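PDB 5NMU: Cbs-cp12 from Microcystis aeruginosa PCC 7806, which probably takes part in the redox regulation of photosynthesis, joining a pair of CBS domains to a CP12 domain in a hexameric assembly. Local coordinates for the interface of chains A and B. Sequence-based numbering; all coordinates share one arbitrary frame. Chains: chain A/B, Cbs-cp12.

The interface of chains A and B. Residues chain A 75, 78-81; chain B 93, 96, 100, 137, 140.
A:Met78 and B:Phe137 meet tip to tip, the thioether methyl CE standing over the centre of the phenyl face, 3.6 Å from its centroid. The methionine reaches the ring through an extended chain beyond CG. The carbonyl O of A:Lys80 and a water meet the ring at its edge, in plane. Within chain B, the CE2 edge of the ring lies over the centre of the B:Arg96 guanidinium, CE2 3.8 Å above that plane. The aliphatic stem of A:Lys80, with CG anti to the backbone N (chi1 -178°), runs alongside the ring edge, its CB 4.0 Å from B:Phe137 CE1. An alanine in place of B:Phe137 would probably leave A:Met78 CE without its aromatic face and open a gap beside the stem of A:Lys80. Farther along, A:Tyr75 CD2 touches B:Asp140 CB at 3.5 Å, ring and carboxylate planes being 16° apart, while A:Pro81 packs against B:Tyr93.

Among polar contacts, B:Gln100 NE2 donates to the carbonyl O of A:Pro81 at 2.9 Å, in a bond bent to 138° at the hydrogen. B:Gln100 OE1 lies 2.8 Å from the same A:Pro81 O, a clash of two acceptors that makes the placement of this amide doubtful. The water links B:Arg96 NE, 3.1 Å away, to the backbone of A:Met78 and A:Lys80, whose amide N lies 2.8 Å from it.

Chain A contributes the 3-10 helix 74-76 and the following loop, with a cis peptide before A:Pro81; chain B brings helix 91-101, and B:Phe137 in the loop leading into helix 138-155, whose first turn carries B:Asp140. The patch recurs with chains exchanged about the two-fold axis of this pair within the hexamer.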
# COMPACT_ATOMS: atom_id res chain seq x y z
N TYR A 75 -14.36 -2.71 19.67
CA TYR A 75 -13.96 -1.36 19.30
C TYR A 75 -12.48 -1.23 18.97
O TYR A 75 -12.13 -0.34 18.16
CB TYR A 75 -14.37 -0.34 20.36
CG TYR A 75 -13.65 -0.41 21.68
CD1 TYR A 75 -12.40 0.19 21.85
CD2 TYR A 75 -14.27 -0.99 22.81
CE1 TYR A 75 -11.78 0.20 23.08
CE2 TYR A 75 -13.63 -1.01 24.05
CZ TYR A 75 -12.39 -0.42 24.15
OH TYR A 75 -11.78 -0.40 25.31
N MET A 78 -12.53 -3.01 15.10
CA MET A 78 -13.54 -2.69 14.11
C MET A 78 -13.14 -1.54 13.22
O MET A 78 -12.24 -0.77 13.55
CB MET A 78 -14.85 -2.33 14.80
CG MET A 78 -14.90 -0.96 15.44
SD MET A 78 -16.34 -0.82 16.49
CE MET A 78 -16.06 0.80 17.23
N ALA A 79 -13.90 -1.41 12.14
CA ALA A 79 -13.87 -0.25 11.28
C ALA A 79 -15.11 0.57 11.51
O ALA A 79 -16.19 0.12 11.27
CB ALA A 79 -13.78 -0.68 9.82
N LYS A 80 -14.98 1.77 12.04
CA LYS A 80 -16.15 2.56 12.37
C LYS A 80 -15.71 3.97 12.24
O LYS A 80 -14.73 4.31 12.88
CB LYS A 80 -16.65 2.31 13.77
CG LYS A 80 -17.91 3.11 14.11
CD LYS A 80 -18.46 2.79 15.51
CE LYS A 80 -19.58 3.74 15.91
NZ LYS A 80 -20.46 3.07 16.91
N PRO A 81 -16.38 4.79 11.43
CA PRO A 81 -17.37 4.34 10.43
C PRO A 81 -16.78 3.42 9.37
O PRO A 81 -15.59 3.40 9.15
CB PRO A 81 -17.78 5.65 9.70
CG PRO A 81 -16.78 6.69 10.13
CD PRO A 81 -15.79 6.10 11.08
N TYR B 93 -15.58 11.43 13.37
CA TYR B 93 -15.83 10.30 12.50
C TYR B 93 -15.56 10.58 11.04
O TYR B 93 -15.14 9.69 10.32
CB TYR B 93 -17.25 9.80 12.67
CG TYR B 93 -17.53 9.10 13.99
CD1 TYR B 93 -16.73 8.07 14.44
CD2 TYR B 93 -18.63 9.44 14.73
CE1 TYR B 93 -16.99 7.44 15.66
CE2 TYR B 93 -18.91 8.81 15.93
CZ TYR B 93 -18.09 7.81 16.39
OH TYR B 93 -18.39 7.16 17.56
N ARG B 96 -11.84 10.12 10.75
CA ARG B 96 -11.50 8.76 10.85
C ARG B 96 -11.85 7.97 9.60
O ARG B 96 -11.06 7.14 9.20
CB ARG B 96 -12.16 8.17 12.07
CG ARG B 96 -11.58 6.84 12.37
CD ARG B 96 -12.20 6.25 13.57
NE ARG B 96 -11.41 5.06 13.81
CZ ARG B 96 -10.41 4.97 14.68
NH1 ARG B 96 -10.09 5.97 15.48
NH2 ARG B 96 -9.77 3.81 14.77
N GLN B 100 -9.09 6.03 7.28
CA GLN B 100 -9.23 4.62 7.04
C GLN B 100 -9.41 4.30 5.57
O GLN B 100 -8.97 3.26 5.12
CB GLN B 100 -10.34 4.08 7.96
CG GLN B 100 -11.16 2.87 7.49
CD GLN B 100 -12.58 3.01 8.02
OE1 GLN B 100 -12.78 3.34 9.21
NE2 GLN B 100 -13.58 2.83 7.12
N PHE B 137 -14.60 6.18 20.49
CA PHE B 137 -15.09 4.95 21.14
C PHE B 137 -15.02 4.96 22.70
O PHE B 137 -15.13 3.91 23.34
CB PHE B 137 -14.36 3.71 20.60
CG PHE B 137 -14.16 3.70 19.10
CD1 PHE B 137 -15.13 4.21 18.21
CD2 PHE B 137 -12.99 3.13 18.54
CE1 PHE B 137 -14.92 4.18 16.82
CE2 PHE B 137 -12.80 3.10 17.16
CZ PHE B 137 -13.76 3.63 16.30
N ASP B 140 -17.79 3.19 24.22
CA ASP B 140 -17.61 1.73 24.26
C ASP B 140 -16.73 1.31 25.43
O ASP B 140 -17.03 0.33 26.06
CB ASP B 140 -17.03 1.18 22.97
CG ASP B 140 -17.92 1.50 21.76
OD1 ASP B 140 -19.10 1.08 21.73
OD2 ASP B 140 -17.44 2.25 20.89
O HOH W 1 -12.39 2.32 12.85